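Local atomic coordinates of chitinase (Thermococcus chitonophagus, PDB entry 5XSW), a protein that probably hydrolyses chitin as an endochitinase, this chain being the C-terminal part of a longer protein, with a glycan bound in a pocket of its helical domain. Residues 113-118 with 452-457; 181-184 with 188-191; 190-195 with 204-209; 288-293 with 402-407. All blocks are in the same frame, centred on the assembly; numbering follows the deposited sequence.

Interaction 1. Residues 113-118 with 452-457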
loop_
_atom_site.group_PDB
_atom_site.type_symbol
_atom_site.label_atom_id
_atom_site.label_comp_id
_atom_site.label_asym_id
_atom_site.label_seq_id
_atom_site.Cartn_x
_atom_site.Cartn_y
_atom_site.Cartn_z
ATOM N N PRO A 113 7.260 16.885 20.163
ATOM C CA PRO A 113 7.904 17.396 21.376
ATOM C C PRO A 113 9.431 17.338 21.312
ATOM O O PRO A 113 10.019 16.509 20.633
ATOM C CB PRO A 113 7.392 16.466 22.470
ATOM C CG PRO A 113 6.221 15.640 21.827
ATOM C CD PRO A 113 6.463 15.648 20.378
ATOM N N THR A 114 10.074 18.243 22.037
ATOM C CA THR A 114 11.519 18.177 22.239
ATOM C C THR A 114 11.834 17.253 23.409
ATOM O O THR A 114 11.355 17.429 24.527
ATOM C CB THR A 114 12.099 19.589 22.498
ATOM O OG1 THR A 114 11.924 20.323 21.310
ATOM C CG2 THR A 114 13.632 19.519 22.788
ATOM N N ILE A 115 12.602 16.219 23.151
ATOM C CA ILE A 115 12.924 15.281 24.222
ATOM C C ILE A 115 14.086 15.900 25.067
ATOM O O ILE A 115 14.044 15.896 26.292
ATOM C CB ILE A 115 13.398 13.902 23.682
ATOM C CG1 ILE A 115 12.408 13.323 22.634
ATOM C CG2 ILE A 115 13.716 12.948 24.861
ATOM C CD1 ILE A 115 10.996 13.196 23.185
ATOM N N GLY A 116 15.112 16.392 24.379
ATOM C CA GLY A 116 16.270 17.015 25.027
ATOM C C GLY A 116 17.139 17.649 23.959
ATOM O O GLY A 116 16.899 17.454 22.779
ATOM N N GLU A 117 18.163 18.401 24.356
ATOM C CA GLU A 117 19.013 19.097 23.387
ATOM C C GLU A 117 20.456 19.081 23.871
ATOM O O GLU A 117 20.672 19.030 25.072
ATOM C CB GLU A 117 18.554 20.557 23.219
ATOM C CG GLU A 117 17.196 20.730 22.595
ATOM C CD GLU A 117 16.901 22.199 22.307
ATOM O OE1 GLU A 117 17.648 23.058 22.828
ATOM O OE2 GLU A 117 15.948 22.494 21.559
ATOM N N LEU A 118 21.405 19.056 22.946
ATOM C CA LEU A 118 22.817 19.133 23.292
ATOM C C LEU A 118 23.054 20.514 23.885
ATOM O O LEU A 118 22.359 21.463 23.502
ATOM C CB LEU A 118 23.700 18.955 22.061
ATOM C CG LEU A 118 23.766 17.544 21.468
ATOM C CD1 LEU A 118 24.435 17.528 20.115
ATOM C CD2 LEU A 118 24.499 16.638 22.431
ATOM N N ASP A 452 23.790 7.051 27.412
ATOM C CA ASP A 452 24.525 7.775 26.388
ATOM C C ASP A 452 23.913 7.807 24.991
ATOM O O ASP A 452 24.284 8.650 24.172
ATOM C CB ASP A 452 25.923 7.167 26.240
ATOM C CG ASP A 452 26.729 7.259 27.515
ATOM O OD1 ASP A 452 26.763 8.367 28.112
ATOM O OD2 ASP A 452 27.299 6.232 27.914
ATOM N N PHE A 453 23.097 6.819 24.630
ATOM C CA PHE A 453 22.825 6.721 23.192
ATOM C C PHE A 453 21.980 7.891 22.621
ATOM O O PHE A 453 22.164 8.280 21.463
ATOM C CB PHE A 453 22.167 5.333 22.833
ATOM C CG PHE A 453 22.151 5.074 21.336
ATOM C CD1 PHE A 453 23.330 4.961 20.639
ATOM C CD2 PHE A 453 20.942 4.965 20.632
ATOM C CE1 PHE A 453 23.346 4.766 19.234
ATOM C CE2 PHE A 453 20.920 4.757 19.254
ATOM C CZ PHE A 453 22.117 4.658 18.542
ATOM N N LEU A 454 21.070 8.491 23.406
ATOM C CA LEU A 454 20.368 9.655 22.864
ATOM C C LEU A 454 21.327 10.806 22.537
ATOM O O LEU A 454 21.141 11.527 21.547
ATOM C CB LEU A 454 19.307 10.192 23.832
ATOM C CG LEU A 454 18.021 9.357 23.935
ATOM C CD1 LEU A 454 17.003 10.026 24.925
ATOM C CD2 LEU A 454 17.408 9.223 22.497
ATOM N N THR A 455 22.369 10.944 23.353
ATOM C CA THR A 455 23.350 12.040 23.091
ATOM C C THR A 455 24.132 11.743 21.794
ATOM O O THR A 455 24.334 12.615 20.947
ATOM C CB THR A 455 24.264 12.222 24.332
ATOM O OG1 THR A 455 23.465 12.699 25.428
ATOM C CG2 THR A 455 25.356 13.303 24.029
ATOM N N ILE A 456 24.477 10.461 21.583
ATOM C CA ILE A 456 25.111 10.046 20.334
ATOM C C ILE A 456 24.216 10.353 19.137
ATOM O O ILE A 456 24.649 10.907 18.098
ATOM C CB ILE A 456 25.434 8.527 20.333
ATOM C CG1 ILE A 456 26.503 8.158 21.382
ATOM C CG2 ILE A 456 25.774 8.083 18.873
ATOM C CD1 ILE A 456 27.966 8.693 21.033
ATOM N N LEU A 457 22.944 9.980 19.252
ATOM C CA LEU A 457 21.988 10.329 18.171
ATOM C C LEU A 457 21.909 11.854 17.873
ATOM O O LEU A 457 21.873 12.281 16.698
ATOM C CB LEU A 457 20.586 9.812 18.523
ATOM C CG LEU A 457 20.411 8.259 18.432
ATOM C CD1 LEU A 457 18.976 7.811 18.830
ATOM C CD2 LEU A 457 20.777 7.748 17.013
#
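L118 and I115 make a small, purely apolar contact with T455 and L454, laying the long loop that follows strand 98-104 against helix 449-461. Two pairs carry it. The closer joins L118 CD2 to T455 CG2 at 3.8 Å, methyl to methyl, with the two side chains crossing at a slant. T455 offers its methyl because CG2 stands anti to the backbone N, while OG1 lies beside that N (chi1 -66°) and is not the atom that L118 meets. In L118, CG lies beside the backbone N (chi1 -72°), and of the two methyls it is CD2, not the extended CD1, that meets T455. The second pair is looser: I115 CG2 lies 4.4 Å from L454 CD1. Here the gamma methyl of I115 faces the helix, whereas its longer CG1-CD1 arm leads away from it. The loop belongs to the passage from the N-terminal antiparallel beta region, which ends with strand 98-104, into the helical domain, and the contact ties that passage to a helix more than 300 residues later. R458, one turn on, touches both I115 and L118, and L438 of helix 421-439 packs on T455. At the N-terminal end of segment 452-457, the D452 carboxylate accepts hydrogen bonds from W442 NE1 and S448 N through OD2, and its OD1 is hydrogen-bonded to Y139 OH.

Interaction 2. Residues 181-184 with 188-191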
loop_
_atom_site.group_PDB
_atom_site.type_symbol
_atom_site.label_atom_id
_atom_site.label_comp_id
_atom_site.label_asym_id
_atom_site.label_seq_id
_atom_site.Cartn_x
_atom_site.Cartn_y
_atom_site.Cartn_z
ATOM N N MET A 181 8.242 -8.369 29.399
ATOM C CA MET A 181 8.825 -7.643 28.254
ATOM C C MET A 181 10.327 -7.869 28.195
ATOM O O MET A 181 10.978 -7.960 29.249
ATOM C CB MET A 181 8.505 -6.139 28.384
ATOM C CG MET A 181 7.004 -5.865 28.562
ATOM S SD MET A 181 5.960 -6.572 27.194
ATOM C CE MET A 181 6.560 -5.665 25.759
ATOM N N TRP A 182 10.880 -7.963 26.991
ATOM C CA TRP A 182 12.333 -8.111 26.827
ATOM C C TRP A 182 12.716 -7.519 25.489
ATOM O O TRP A 182 11.896 -7.405 24.549
ATOM C CB TRP A 182 12.804 -9.597 26.947
ATOM C CG TRP A 182 12.806 -10.358 25.656
ATOM C CD1 TRP A 182 11.720 -10.544 24.818
ATOM C CD2 TRP A 182 13.889 -11.054 25.064
ATOM N NE1 TRP A 182 12.083 -11.320 23.745
ATOM C CE2 TRP A 182 13.405 -11.659 23.879
ATOM C CE3 TRP A 182 15.247 -11.252 25.427
ATOM C CZ2 TRP A 182 14.218 -12.410 23.035
ATOM C CZ3 TRP A 182 16.060 -12.001 24.562
ATOM C CH2 TRP A 182 15.541 -12.563 23.388
ATOM N N VAL A 183 13.954 -7.074 25.425
ATOM C CA VAL A 183 14.506 -6.465 24.242
ATOM C C VAL A 183 15.382 -7.535 23.576
ATOM O O VAL A 183 16.396 -7.938 24.160
ATOM C CB VAL A 183 15.352 -5.220 24.606
ATOM C CG1 VAL A 183 16.151 -4.769 23.375
ATOM C CG2 VAL A 183 14.411 -4.063 25.169
ATOM N N PRO A 184 15.011 -8.009 22.362
ATOM C CA PRO A 184 15.782 -9.133 21.778
ATOM C C PRO A 184 17.273 -8.870 21.558
ATOM O O PRO A 184 18.071 -9.775 21.728
ATOM C CB PRO A 184 15.091 -9.352 20.403
ATOM C CG PRO A 184 13.634 -8.948 20.684
ATOM C CD PRO A 184 13.775 -7.723 21.595
ATOM N N PHE A 188 18.235 -3.718 17.722
ATOM C CA PHE A 188 16.809 -3.393 17.829
ATOM C C PHE A 188 16.601 -2.230 18.814
ATOM O O PHE A 188 15.825 -1.280 18.542
ATOM C CB PHE A 188 16.015 -4.630 18.314
ATOM C CG PHE A 188 14.528 -4.328 18.558
ATOM C CD1 PHE A 188 13.692 -3.996 17.489
ATOM C CD2 PHE A 188 13.993 -4.392 19.825
ATOM C CE1 PHE A 188 12.280 -3.719 17.718
ATOM C CE2 PHE A 188 12.621 -4.093 20.063
ATOM C CZ PHE A 188 11.788 -3.774 18.977
ATOM N N ALA A 189 17.282 -2.299 19.964
ATOM C CA ALA A 189 17.145 -1.197 20.956
ATOM C C ALA A 189 17.609 0.130 20.328
ATOM O O ALA A 189 16.975 1.197 20.497
ATOM C CB ALA A 189 17.964 -1.508 22.256
ATOM N N MET A 190 18.718 0.100 19.587
ATOM C CA MET A 190 19.136 1.342 18.932
ATOM C C MET A 190 18.135 1.840 17.886
ATOM O O MET A 190 17.993 3.042 17.696
ATOM C CB MET A 190 20.542 1.194 18.284
ATOM C CG MET A 190 21.622 1.094 19.380
ATOM S SD MET A 190 23.295 1.051 18.621
ATOM C CE MET A 190 23.357 -0.602 18.184
ATOM N N GLY A 191 17.459 0.929 17.177
ATOM C CA GLY A 191 16.419 1.359 16.245
ATOM C C GLY A 191 15.239 2.017 16.973
ATOM O O GLY A 191 14.708 3.009 16.472
#
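F188 turns its ring from the first turns of helix 186-199 back onto V183 and P184, residues of the chain that has just led into that helix. CB points toward the 181-184 segment, and CG, anti to the backbone N (chi1 175°), puts the CD2 side of the ring against V183 and P184. CD2 is the first ring atom to meet its neighbours: P184 CD lies 3.8 Å from it, approaching the ring at a slant. V183 CG1 comes to the same CD2 at 4.2 Å, but at the ring edge, near its plane. One atom further, CE2 stays within 4.1 Å of P184 CD, the last touch of that carbon along the ring. The arrangement is a local return in the chain: strand 179-181 ends, the backbone turns at P184, and the helix begins at once, so that residues only a few positions apart pack against each other. F188 N is hydrogen-bonded to N185 OD1 in this turn. Beyond the two segments, CE2 also lies near M207 SD of helix 203-214, and CD1 beside W289 O of helix 288-311. V183 CG1, opposite its own nitrogen across the CA-CB bond (chi1 169°), also meets A189 CB at 3.9 Å. On the side of P184 away from F188, P184 CA sits 3.7 Å above the plane of the W182 ring, offset toward its rim.

Interaction 3. Residues 190-195 with 204-209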
loop_
_atom_site.group_PDB
_atom_site.type_symbol
_atom_site.label_atom_id
_atom_site.label_comp_id
_atom_site.label_asym_id
_atom_site.label_seq_id
_atom_site.Cartn_x
_atom_site.Cartn_y
_atom_site.Cartn_z
ATOM N N MET A 190 18.718 0.100 19.587
ATOM C CA MET A 190 19.136 1.342 18.932
ATOM C C MET A 190 18.135 1.840 17.886
ATOM O O MET A 190 17.993 3.042 17.696
ATOM C CB MET A 190 20.542 1.194 18.284
ATOM C CG MET A 190 21.622 1.094 19.380
ATOM S SD MET A 190 23.295 1.051 18.621
ATOM C CE MET A 190 23.357 -0.602 18.184
ATOM N N GLY A 191 17.459 0.929 17.177
ATOM C CA GLY A 191 16.419 1.359 16.245
ATOM C C GLY A 191 15.239 2.017 16.973
ATOM O O GLY A 191 14.708 3.009 16.472
ATOM N N LEU A 192 14.829 1.459 18.115
ATOM C CA LEU A 192 13.771 2.068 18.940
ATOM C C LEU A 192 14.229 3.492 19.328
ATOM O O LEU A 192 13.435 4.390 19.423
ATOM C CB LEU A 192 13.506 1.263 20.228
ATOM C CG LEU A 192 12.782 -0.111 20.124
ATOM C CD1 LEU A 192 12.783 -0.868 21.462
ATOM C CD2 LEU A 192 11.360 0.074 19.497
ATOM N N ALA A 193 15.518 3.645 19.640
ATOM C CA ALA A 193 15.993 4.925 20.192
ATOM C C ALA A 193 15.927 5.953 19.092
ATOM O O ALA A 193 15.635 7.129 19.331
ATOM C CB ALA A 193 17.454 4.797 20.756
ATOM N N LEU A 194 16.218 5.531 17.864
ATOM C CA LEU A 194 16.202 6.479 16.771
ATOM C C LEU A 194 14.740 6.831 16.458
ATOM O O LEU A 194 14.454 7.985 16.134
ATOM C CB LEU A 194 16.900 5.932 15.498
ATOM C CG LEU A 194 16.809 6.832 14.243
ATOM C CD1 LEU A 194 17.391 8.249 14.580
ATOM C CD2 LEU A 194 17.558 6.234 13.031
ATOM N N ALA A 195 13.829 5.859 16.521
ATOM C CA ALA A 195 12.411 6.184 16.311
ATOM C C ALA A 195 11.942 7.242 17.331
ATOM O O ALA A 195 11.164 8.116 17.024
ATOM C CB ALA A 195 11.514 4.888 16.444
ATOM N N ASN A 204 8.271 2.455 24.715
ATOM C CA ASN A 204 7.406 1.457 25.345
ATOM C C ASN A 204 6.164 1.141 24.443
ATOM O O ASN A 204 5.613 0.039 24.463
ATOM C CB ASN A 204 6.898 1.974 26.690
ATOM C CG ASN A 204 8.005 2.009 27.753
ATOM O OD1 ASN A 204 8.992 1.266 27.677
ATOM N ND2 ASN A 204 7.848 2.908 28.731
ATOM N N PHE A 205 5.733 2.134 23.688
ATOM C CA PHE A 205 4.558 1.921 22.818
ATOM C C PHE A 205 4.982 0.927 21.681
ATOM O O PHE A 205 4.254 -0.003 21.376
ATOM C CB PHE A 205 4.074 3.230 22.215
ATOM C CG PHE A 205 2.929 3.022 21.238
ATOM C CD1 PHE A 205 1.651 2.839 21.733
ATOM C CD2 PHE A 205 3.170 2.920 19.854
ATOM C CE1 PHE A 205 0.560 2.580 20.870
ATOM C CE2 PHE A 205 2.090 2.647 18.958
ATOM C CZ PHE A 205 0.787 2.487 19.493
ATOM N N LEU A 206 6.135 1.159 21.053
ATOM C CA LEU A 206 6.604 0.219 19.970
ATOM C C LEU A 206 6.846 -1.167 20.537
ATOM O O LEU A 206 6.566 -2.177 19.884
ATOM C CB LEU A 206 7.903 0.718 19.281
ATOM C CG LEU A 206 7.659 1.956 18.393
ATOM C CD1 LEU A 206 8.926 2.471 17.723
ATOM C CD2 LEU A 206 6.618 1.636 17.246
ATOM N N MET A 207 7.288 -1.233 21.787
ATOM C CA MET A 207 7.524 -2.524 22.473
ATOM C C MET A 207 6.195 -3.285 22.653
ATOM O O MET A 207 6.071 -4.509 22.390
ATOM C CB MET A 207 8.186 -2.300 23.855
ATOM C CG MET A 207 9.668 -1.912 23.769
ATOM S SD MET A 207 10.787 -3.350 23.486
ATOM C CE MET A 207 10.591 -4.320 24.990
ATOM N N ALA A 208 5.208 -2.539 23.105
ATOM C CA ALA A 208 3.895 -3.075 23.359
ATOM C C ALA A 208 3.288 -3.550 22.034
ATOM O O ALA A 208 2.631 -4.595 21.982
ATOM C CB ALA A 208 2.970 -1.978 23.967
ATOM N N LEU A 209 3.512 -2.749 20.993
ATOM C CA LEU A 209 2.904 -3.024 19.702
ATOM C C LEU A 209 3.510 -4.343 19.163
ATOM O O LEU A 209 2.785 -5.228 18.724
ATOM C CB LEU A 209 3.159 -1.878 18.725
ATOM C CG LEU A 209 2.524 -2.100 17.304
ATOM C CD1 LEU A 209 0.971 -2.330 17.342
ATOM C CD2 LEU A 209 2.856 -0.911 16.410
#
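L192 and L206 face each other between two consecutive helices and slide past one another in opposite directions, with a methyl of L192 beside the stem of L206. L192 CD2 is pressed against L206 CB at 3.5 Å, a tight fit for two carbons, and lies 3.8 Å from L206 CD1. The same L206 CD1 reaches on to A195 CB, one turn along helix 186-199, also at 3.8 Å, and thus lies across two positions of that helix. M207 meets L192 differently: the two side chains stand at about a right angle, and the thioether sulphur M207 SD is 3.8 Å from L192 CD1. Bends at chi2 (-80°) and chi3 fold the methionine, bringing the sulphur to the leucine methyl. L192 therefore spreads its two methyls, one to each neighbour. With an alanine in place of L192, the M207 sulphur and the L206 stem would probably lose their packing partner and a gap would open between the helices. The segments approach to 10.5 Å between axes, a steeply crossed pair with 127° between their N-to-C directions, joined by the short turn 200-202. Helix 203-214 carries K212, E213 and N214 of the glycan pocket near its C-terminal end, and the L206 side chain is about 14 Å from a bound NAG. With no hydrogen bond or charge across it, the contact depends on shape and on exclusion of water from a buried interface.

Interaction 4. Residues 288-293 with 402-407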
loop_
_atom_site.group_PDB
_atom_site.type_symbol
_atom_site.label_atom_id
_atom_site.label_comp_id
_atom_site.label_asym_id
_atom_site.label_seq_id
_atom_site.Cartn_x
_atom_site.Cartn_y
_atom_site.Cartn_z
ATOM N N ALA A 288 17.155 -5.943 9.558
ATOM C CA ALA A 288 15.735 -5.596 9.838
ATOM C C ALA A 288 15.510 -5.367 11.354
ATOM O O ALA A 288 14.504 -4.806 11.751
ATOM C CB ALA A 288 14.797 -6.726 9.279
ATOM N N TRP A 289 16.425 -5.813 12.216
ATOM C CA TRP A 289 16.280 -5.479 13.642
ATOM C C TRP A 289 16.371 -3.941 13.826
ATOM O O TRP A 289 15.789 -3.370 14.724
ATOM C CB TRP A 289 17.358 -6.152 14.478
ATOM C CG TRP A 289 17.055 -7.659 14.723
ATOM C CD1 TRP A 289 17.820 -8.741 14.295
ATOM C CD2 TRP A 289 15.959 -8.182 15.425
ATOM N NE1 TRP A 289 17.206 -9.915 14.704
ATOM C CE2 TRP A 289 16.089 -9.593 15.436
ATOM C CE3 TRP A 289 14.852 -7.593 16.092
ATOM C CZ2 TRP A 289 15.160 -10.427 16.064
ATOM C CZ3 TRP A 289 13.930 -8.436 16.743
ATOM C CH2 TRP A 289 14.092 -9.841 16.722
ATOM N N ILE A 290 17.112 -3.290 12.959
ATOM C CA ILE A 290 17.239 -1.846 13.033
ATOM C C ILE A 290 16.159 -1.158 12.204
ATOM O O ILE A 290 15.504 -0.218 12.670
ATOM C CB ILE A 290 18.633 -1.407 12.525
ATOM C CG1 ILE A 290 19.714 -1.890 13.486
ATOM C CG2 ILE A 290 18.677 0.106 12.292
ATOM C CD1 ILE A 290 21.223 -1.747 12.885
ATOM N N THR A 291 15.973 -1.590 10.955
ATOM C CA THR A 291 15.030 -0.883 10.103
ATOM C C THR A 291 13.566 -1.072 10.526
ATOM O O THR A 291 12.774 -0.142 10.341
ATOM C CB THR A 291 15.151 -1.281 8.597
ATOM O OG1 THR A 291 15.057 -2.708 8.435
ATOM C CG2 THR A 291 16.501 -0.792 8.033
ATOM N N SER A 292 13.205 -2.215 11.105
ATOM C CA SER A 292 11.773 -2.479 11.270
ATOM C C SER A 292 11.099 -1.559 12.344
ATOM O O SER A 292 9.994 -1.109 12.119
ATOM C CB SER A 292 11.474 -3.958 11.584
ATOM O OG SER A 292 11.975 -4.473 12.810
ATOM N N PRO A 293 11.760 -1.278 13.482
ATOM C CA PRO A 293 11.083 -0.310 14.371
ATOM C C PRO A 293 10.994 1.107 13.782
ATOM O O PRO A 293 10.012 1.812 14.036
ATOM C CB PRO A 293 11.948 -0.355 15.673
ATOM C CG PRO A 293 13.326 -0.865 15.169
ATOM C CD PRO A 293 12.915 -1.912 14.139
ATOM N N ILE A 402 28.159 1.005 17.185
ATOM C CA ILE A 402 27.722 2.330 16.742
ATOM C C ILE A 402 27.980 2.499 15.261
ATOM O O ILE A 402 27.134 2.973 14.494
ATOM C CB ILE A 402 28.457 3.474 17.526
ATOM C CG1 ILE A 402 28.226 3.339 19.030
ATOM C CG2 ILE A 402 28.021 4.848 17.042
ATOM C CD1 ILE A 402 26.839 3.485 19.490
ATOM N N GLU A 403 29.166 2.072 14.843
ATOM C CA GLU A 403 29.523 2.155 13.450
ATOM C C GLU A 403 28.565 1.351 12.574
ATOM O O GLU A 403 28.171 1.769 11.476
ATOM C CB GLU A 403 30.977 1.641 13.271
ATOM C CG GLU A 403 31.328 1.448 11.812
ATOM C CD GLU A 403 31.499 2.758 11.042
ATOM O OE1 GLU A 403 31.893 3.766 11.672
ATOM O OE2 GLU A 403 31.243 2.786 9.802
ATOM N N TYR A 404 28.281 0.146 13.033
ATOM C CA TYR A 404 27.374 -0.753 12.320
ATOM C C TYR A 404 25.979 -0.092 12.196
ATOM O O TYR A 404 25.375 0.015 11.113
ATOM C CB TYR A 404 27.292 -2.082 13.097
ATOM C CG TYR A 404 26.171 -2.962 12.578
ATOM C CD1 TYR A 404 26.142 -3.387 11.250
ATOM C CD2 TYR A 404 25.134 -3.339 13.415
ATOM C CE1 TYR A 404 25.079 -4.184 10.782
ATOM C CE2 TYR A 404 24.103 -4.128 12.966
ATOM C CZ TYR A 404 24.078 -4.544 11.661
ATOM O OH TYR A 404 22.991 -5.320 11.275
ATOM N N PHE A 405 25.487 0.377 13.330
ATOM C CA PHE A 405 24.193 1.069 13.360
ATOM C C PHE A 405 24.117 2.172 12.312
ATOM O O PHE A 405 23.193 2.188 11.481
ATOM C CB PHE A 405 23.919 1.620 14.754
ATOM C CG PHE A 405 22.603 2.355 14.829
ATOM C CD1 PHE A 405 21.403 1.640 14.904
ATOM C CD2 PHE A 405 22.559 3.749 14.763
ATOM C CE1 PHE A 405 20.174 2.311 14.923
ATOM C CE2 PHE A 405 21.321 4.421 14.789
ATOM C CZ PHE A 405 20.144 3.691 14.888
ATOM N N PHE A 406 25.118 3.059 12.237
ATOM C CA PHE A 406 25.002 4.138 11.269
ATOM C C PHE A 406 25.238 3.724 9.808
ATOM O O PHE A 406 24.663 4.327 8.932
ATOM C CB PHE A 406 25.938 5.315 11.624
ATOM C CG PHE A 406 25.439 6.122 12.772
ATOM C CD1 PHE A 406 24.429 7.050 12.583
ATOM C CD2 PHE A 406 25.923 5.915 14.056
ATOM C CE1 PHE A 406 23.912 7.801 13.654
ATOM C CE2 PHE A 406 25.400 6.670 15.140
ATOM C CZ PHE A 406 24.383 7.598 14.930
ATOM N N THR A 407 26.077 2.710 9.562
ATOM C CA THR A 407 26.162 2.088 8.229
ATOM C C THR A 407 24.795 1.593 7.739
ATOM O O THR A 407 24.420 1.831 6.607
ATOM C CB THR A 407 27.150 0.879 8.258
ATOM O OG1 THR A 407 28.412 1.335 8.756
ATOM C CG2 THR A 407 27.360 0.286 6.896
#
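Apolar packing carries this contact: I290 puts CD1 between the rings of Y404 and F405 and CG2 against F405. I290 CD1 approaches Y404 CE2 at 3.7 Å and F405 CD1 at 3.9 Å, while I290 CG2 meets F405 CE1 at 3.7 Å. In both aromatic residues CG stands anti to the backbone N (chi1 179° in F405), which swings rings that start out along the flank of helix 399-412 over to the isoleucine. The nearest methyl meets each ring obliquely. Cutting I290 back to an alanine is likely to leave a gap facing both rings, Y404 losing the CD1 contact at its CE2 and F405 the CG2 methyl on its CE1. Aromatic pairing continues beyond the two segments, Y404 lying edge-to-face with Y187 and F405 with F453, which joins helix 399-412 to helices 186-199 and 449-461 within the helical domain. Helix 288-311 is tied in through I290 on Y187 and P293 on F188 and L192. Hydrogen bonds occur inside each segment, not across. S292 OG donates to A288 O at 2.8 Å, so this carbonyl is gripped by both the hydroxyl and the amide of one residue. T407 likewise holds E403 O: OG1, also at 2.8 Å, comes from 35° above the carbonyl plane and T407 N from the opposite face. P293 N has no hydrogen to give, and the helix is kinked there.

All four contacts are mostly buried, and none has a hydrogen bond across it. Interaction 3 is helix on helix between aliphatic groups and a sulphur; interaction 4, also helix on helix, sets an aliphatic side chain against rings. Interactions 1 and 2 each lay a loop on a helix. Interactions 1, 2 and 4 each include a partly exposed residue (L118, P184, Y404); only interaction 3 is buried throughout. Interactions 2 and 3 share helix 186-199, and M207 of interaction 3 also reaches V183 of interaction 2. Helix 449-461 of interaction 1 touches the helices of interactions 3 and 4: F453 packs on M190, A193 and F405. P293 adjoins L192, linking interactions 3 and 4.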